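Local coordinates for protein telomeric DNA-binding factor trf1 (PDB 6K5S) that probably binds telomeric DNA as a factor of the telomere repeat binding (TRF) family in fission yeast, at residues 79-90 / 105-116. Residues are numbered along the deposited sequence; the frame is centred on the assembly and turned at random.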
loop_
_atom_site.group_PDB
_atom_site.type_symbol
_atom_site.label_atom_id
_atom_site.label_comp_id
_atom_site.label_asym_id
_atom_site.label_seq_id
_atom_site.Cartn_x
_atom_site.Cartn_y
_atom_site.Cartn_z
ATOM N N ARG A 79 -11.271 1.340 13.265
ATOM C CA ARG A 79 -11.247 0.161 14.117
ATOM C C ARG A 79 -11.680 -1.080 13.352
ATOM O O ARG A 79 -11.111 -2.162 13.545
ATOM C CB ARG A 79 -12.110 0.399 15.352
ATOM C CG ARG A 79 -11.439 1.387 16.296
ATOM C CD ARG A 79 -12.410 2.040 17.221
ATOM N NE ARG A 79 -13.406 1.077 17.655
ATOM C CZ ARG A 79 -13.241 0.280 18.699
ATOM N NH1 ARG A 79 -14.203 -0.578 19.029
ATOM N NH2 ARG A 79 -12.116 0.356 19.414
ATOM N N SER A 80 -12.648 -0.943 12.446
ATOM C CA SER A 80 -13.033 -2.083 11.616
ATOM C C SER A 80 -11.872 -2.532 10.737
ATOM O O SER A 80 -11.666 -3.736 10.516
ATOM C CB SER A 80 -14.243 -1.710 10.766
ATOM O OG SER A 80 -14.520 -2.706 9.807
ATOM N N THR A 81 -11.090 -1.572 10.242
ATOM C CA THR A 81 -9.933 -1.899 9.411
ATOM C C THR A 81 -8.828 -2.556 10.224
ATOM O O THR A 81 -8.176 -3.486 9.744
ATOM C CB THR A 81 -9.392 -0.643 8.725
ATOM O OG1 THR A 81 -10.398 -0.126 7.860
ATOM C CG2 THR A 81 -8.185 -0.958 7.900
ATOM N N THR A 82 -8.563 -2.076 11.444
ATOM C CA THR A 82 -7.505 -2.743 12.192
ATOM C C THR A 82 -7.934 -4.145 12.597
ATOM O O THR A 82 -7.092 -5.052 12.665
ATOM C CB THR A 82 -7.064 -1.934 13.420
ATOM O OG1 THR A 82 -8.178 -1.684 14.278
ATOM C CG2 THR A 82 -6.431 -0.632 12.989
ATOM N N ARG A 83 -9.235 -4.361 12.808
ATOM C CA ARG A 83 -9.698 -5.714 13.131
ATOM C C ARG A 83 -9.470 -6.670 11.966
ATOM O O ARG A 83 -9.001 -7.802 12.162
ATOM C CB ARG A 83 -11.174 -5.704 13.531
ATOM C CG ARG A 83 -11.401 -5.179 14.931
ATOM C CD ARG A 83 -12.845 -5.384 15.352
ATOM N NE ARG A 83 -13.798 -4.816 14.412
ATOM C CZ ARG A 83 -14.518 -3.725 14.657
ATOM N NH1 ARG A 83 -14.376 -3.090 15.811
ATOM N NH2 ARG A 83 -15.380 -3.277 13.754
ATOM N N ARG A 84 -9.807 -6.223 10.748
ATOM C CA ARG A 84 -9.500 -6.976 9.537
ATOM C C ARG A 84 -8.008 -7.226 9.408
ATOM O O ARG A 84 -7.589 -8.337 9.047
ATOM C CB ARG A 84 -10.013 -6.229 8.299
ATOM C CG ARG A 84 -11.541 -6.076 8.227
ATOM C CD ARG A 84 -12.135 -6.673 6.933
ATOM N NE ARG A 84 -13.597 -6.536 6.904
ATOM C CZ ARG A 84 -14.263 -5.825 6.003
ATOM N NH1 ARG A 84 -13.605 -5.189 5.038
ATOM N NH2 ARG A 84 -15.590 -5.750 6.062
ATOM N N ALA A 85 -7.190 -6.197 9.672
ATOM C CA ALA A 85 -5.753 -6.363 9.535
ATOM C C ALA A 85 -5.251 -7.450 10.468
ATOM O O ALA A 85 -4.447 -8.298 10.071
ATOM C CB ALA A 85 -5.038 -5.029 9.790
ATOM N N ASN A 86 -5.737 -7.453 11.715
ATOM C CA ASN A 86 -5.300 -8.455 12.675
ATOM C C ASN A 86 -5.660 -9.868 12.227
ATOM O O ASN A 86 -4.861 -10.794 12.408
ATOM C CB ASN A 86 -5.882 -8.133 14.059
ATOM C CG ASN A 86 -5.073 -7.037 14.774
ATOM O OD1 ASN A 86 -3.933 -6.756 14.391
ATOM N ND2 ASN A 86 -5.653 -6.419 15.803
ATOM N N LEU A 87 -6.839 -10.058 11.621
ATOM C CA LEU A 87 -7.161 -11.357 11.031
ATOM C C LEU A 87 -6.201 -11.725 9.909
ATOM O O LEU A 87 -5.762 -12.882 9.812
ATOM C CB LEU A 87 -8.602 -11.366 10.505
ATOM C CG LEU A 87 -9.589 -11.466 11.668
ATOM C CD1 LEU A 87 -10.908 -10.805 11.317
ATOM C CD2 LEU A 87 -9.762 -12.937 12.030
ATOM N N ALA A 88 -5.879 -10.764 9.038
ATOM C CA ALA A 88 -4.965 -11.060 7.941
ATOM C C ALA A 88 -3.591 -11.421 8.479
ATOM O O ALA A 88 -2.944 -12.353 7.979
ATOM C CB ALA A 88 -4.889 -9.871 6.978
ATOM N N ILE A 89 -3.141 -10.698 9.515
ATOM C CA ILE A 89 -1.858 -10.994 10.161
ATOM C C ILE A 89 -1.859 -12.407 10.729
ATOM O O ILE A 89 -0.883 -13.148 10.588
ATOM C CB ILE A 89 -1.561 -9.958 11.263
ATOM C CG1 ILE A 89 -1.184 -8.607 10.652
ATOM C CG2 ILE A 89 -0.396 -10.423 12.178
ATOM C CD1 ILE A 89 -1.210 -7.470 11.699
ATOM N N PHE A 90 -2.942 -12.787 11.417
ATOM C CA PHE A 90 -2.998 -14.107 12.039
ATOM C C PHE A 90 -2.957 -15.206 10.984
ATOM O O PHE A 90 -2.208 -16.187 11.124
ATOM C CB PHE A 90 -4.259 -14.228 12.887
ATOM C CG PHE A 90 -4.229 -15.371 13.861
ATOM C CD1 PHE A 90 -4.513 -16.665 13.438
ATOM C CD2 PHE A 90 -3.937 -15.151 15.206
ATOM C CE1 PHE A 90 -4.498 -17.722 14.334
ATOM C CE2 PHE A 90 -3.912 -16.214 16.104
ATOM C CZ PHE A 90 -4.201 -17.493 15.664
ATOM N N LEU A 105 0.658 -15.825 18.952
ATOM C CA LEU A 105 -0.653 -16.195 18.427
ATOM C C LEU A 105 -1.613 -16.528 19.568
ATOM O O LEU A 105 -2.757 -16.054 19.600
ATOM C CB LEU A 105 -0.519 -17.368 17.453
ATOM C CG LEU A 105 0.277 -17.065 16.180
ATOM C CD1 LEU A 105 0.204 -18.211 15.194
ATOM C CD2 LEU A 105 -0.182 -15.768 15.539
ATOM N N ASN A 106 -1.149 -17.319 20.530
ATOM C CA ASN A 106 -1.982 -17.683 21.675
ATOM C C ASN A 106 -2.351 -16.469 22.523
ATOM O O ASN A 106 -3.511 -16.303 22.897
ATOM C CB ASN A 106 -1.275 -18.721 22.534
ATOM C CG ASN A 106 -2.067 -19.070 23.763
ATOM O OD1 ASN A 106 -3.186 -19.558 23.665
ATOM N ND2 ASN A 106 -1.514 -18.783 24.926
ATOM N N GLU A 107 -1.368 -15.619 22.850
ATOM C CA GLU A 107 -1.619 -14.481 23.736
ATOM C C GLU A 107 -2.628 -13.505 23.139
ATOM O O GLU A 107 -3.393 -12.876 23.873
ATOM C CB GLU A 107 -0.303 -13.749 24.027
ATOM C CG GLU A 107 -0.438 -12.482 24.851
ATOM C CD GLU A 107 0.906 -12.020 25.408
ATOM O OE1 GLU A 107 1.613 -11.268 24.698
ATOM O OE2 GLU A 107 1.262 -12.435 26.533
ATOM N N ASN A 108 -2.629 -13.359 21.821
ATOM C CA ASN A 108 -3.462 -12.401 21.110
ATOM C C ASN A 108 -4.716 -13.011 20.497
ATOM O O ASN A 108 -5.466 -12.282 19.847
ATOM C CB ASN A 108 -2.641 -11.725 20.006
ATOM C CG ASN A 108 -1.562 -10.792 20.567
ATOM O OD1 ASN A 108 -1.832 -9.626 20.864
ATOM N ND2 ASN A 108 -0.333 -11.299 20.682
ATOM N N PHE A 109 -4.956 -14.321 20.682
ATOM C CA PHE A 109 -6.041 -14.986 19.957
ATOM C C PHE A 109 -7.390 -14.316 20.218
ATOM O O PHE A 109 -8.138 -14.023 19.286
ATOM C CB PHE A 109 -6.109 -16.466 20.328
ATOM C CG PHE A 109 -7.221 -17.209 19.628
ATOM C CD1 PHE A 109 -7.021 -17.764 18.377
ATOM C CD2 PHE A 109 -8.471 -17.313 20.208
ATOM C CE1 PHE A 109 -8.059 -18.434 17.724
ATOM C CE2 PHE A 109 -9.492 -17.990 19.574
ATOM C CZ PHE A 109 -9.290 -18.538 18.332
ATOM N N LEU A 110 -7.727 -14.083 21.486
ATOM C CA LEU A 110 -9.032 -13.500 21.778
ATOM C C LEU A 110 -9.147 -12.065 21.268
ATOM O O LEU A 110 -10.231 -11.642 20.860
ATOM C CB LEU A 110 -9.309 -13.567 23.280
ATOM C CG LEU A 110 -9.507 -14.995 23.814
ATOM C CD1 LEU A 110 -9.655 -14.993 25.330
ATOM C CD2 LEU A 110 -10.685 -15.695 23.144
ATOM N N GLU A 111 -8.057 -11.300 21.281
ATOM C CA GLU A 111 -8.122 -9.944 20.753
ATOM C C GLU A 111 -8.326 -9.948 19.239
ATOM O O GLU A 111 -8.979 -9.056 18.692
ATOM C CB GLU A 111 -6.853 -9.182 21.131
ATOM C CG GLU A 111 -6.804 -7.776 20.578
ATOM C CD GLU A 111 -7.807 -6.864 21.253
ATOM O OE1 GLU A 111 -7.946 -6.929 22.495
ATOM O OE2 GLU A 111 -8.471 -6.092 20.536
ATOM N N VAL A 112 -7.824 -10.972 18.564
ATOM C CA VAL A 112 -7.938 -11.066 17.113
ATOM C C VAL A 112 -9.320 -11.573 16.706
ATOM O O VAL A 112 -9.934 -11.056 15.770
ATOM C CB VAL A 112 -6.806 -11.977 16.583
ATOM C CG1 VAL A 112 -7.007 -12.307 15.107
ATOM C CG2 VAL A 112 -5.458 -11.312 16.808
ATOM N N PHE A 113 -9.854 -12.574 17.416
ATOM C CA PHE A 113 -11.093 -13.213 16.991
ATOM C C PHE A 113 -12.313 -12.759 17.772
ATOM O O PHE A 113 -13.430 -12.916 17.272
ATOM C CB PHE A 113 -10.966 -14.741 17.100
ATOM C CG PHE A 113 -10.036 -15.337 16.083
ATOM C CD1 PHE A 113 -8.683 -15.396 16.329
ATOM C CD2 PHE A 113 -10.521 -15.822 14.875
ATOM C CE1 PHE A 113 -7.813 -15.944 15.392
ATOM C CE2 PHE A 113 -9.667 -16.368 13.929
ATOM C CZ PHE A 113 -8.305 -16.422 14.183
ATOM N N ALA A 114 -12.130 -12.200 18.968
ATOM C CA ALA A 114 -13.226 -11.666 19.782
ATOM C C ALA A 114 -12.853 -10.280 20.314
ATOM O O ALA A 114 -12.746 -10.057 21.525
ATOM C CB ALA A 114 -13.559 -12.625 20.920
ATOM N N PRO A 115 -12.614 -9.331 19.427
ATOM C CA PRO A 115 -12.167 -8.009 19.874
ATOM C C PRO A 115 -13.318 -7.229 20.489
ATOM O O PRO A 115 -14.494 -7.542 20.290
ATOM C CB PRO A 115 -11.668 -7.350 18.584
ATOM C CG PRO A 115 -12.488 -8.001 17.519
ATOM C CD PRO A 115 -12.782 -9.403 17.965
ATOM N N ASP A 116 -12.951 -6.232 21.299
ATOM C CA ASP A 116 -13.896 -5.238 21.816
ATOM C C ASP A 116 -14.932 -5.854 22.762
ATOM O O ASP A 116 -16.107 -5.481 22.743
ATOM C CB ASP A 116 -14.585 -4.493 20.670
ATOM C CG ASP A 116 -13.598 -3.868 19.705
ATOM O OD1 ASP A 116 -12.544 -3.385 20.165
ATOM O OD2 ASP A 116 -13.872 -3.867 18.480
HETATM O O HOH W 1 -11.992 -1.471 21.901
HETATM O O HOH W 2 -9.795 -8.706 14.691
HETATM O O HOH W 3 -8.399 -7.211 16.517
#
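Phe90 enters helix 105-113 as a knob into a hole formed by Leu105, Phe109, Val112 and Phe113, the hydrophobic centre of a helix-helix packing within the all-helical TRF domain. The short segments run roughly antiparallel, at 139°, with axes 9.3 Å apart at closest approach. The Phe90 ring, its CG anti to the backbone N (chi1 -164°), reaches between two opposing covers. Leu105 CD2 makes a CH-pi contact over one face, 4.2 Å from the ring centroid. Against the other, Phe113 presents its edge in a T-shaped stack, with planes at 87° and CE1 above the ring centre. Phe90 CZ in turn meets the edge of the Phe109 ring at CD1. Replacing Phe90 by an alanine is likely to open a gap between Leu105 and Phe113 and leave the Phe113 edge without its aromatic partner.

Beside this knob, Leu87 CD2 lies over a face of the Phe113 ring, 3.9 Å from Phe113 CE2, while Val112 CG1 packs against Phe90 CB. Ile219 of helix 208-222 touches both Leu87 and Phe113, and Leu131 of helix 122-141 touches Phe90.

Polar contacts take over toward Arg79. One water donates to both Arg83 O and Val112 O; another joins Asn86 ND2, which also binds Ile66 O, to Glu111 O. Asp116 centres a salt-bridge network with Arg79 and Arg83. The Arg79 NH1 bridge to OD2 rests on charge alone, although a water links Arg79 NH2 to Asp116 OD1. Arg83 CD lies 3.4 Å from Pro115 CG, the side chains crossing at about a right angle. Beyond it the arginine bends at its third torsion, and Arg83 NH1 donates a bent, salt-bridging hydrogen bond to Asp116 OD2 at 2.8 Å, tilted from the guanidinium plane.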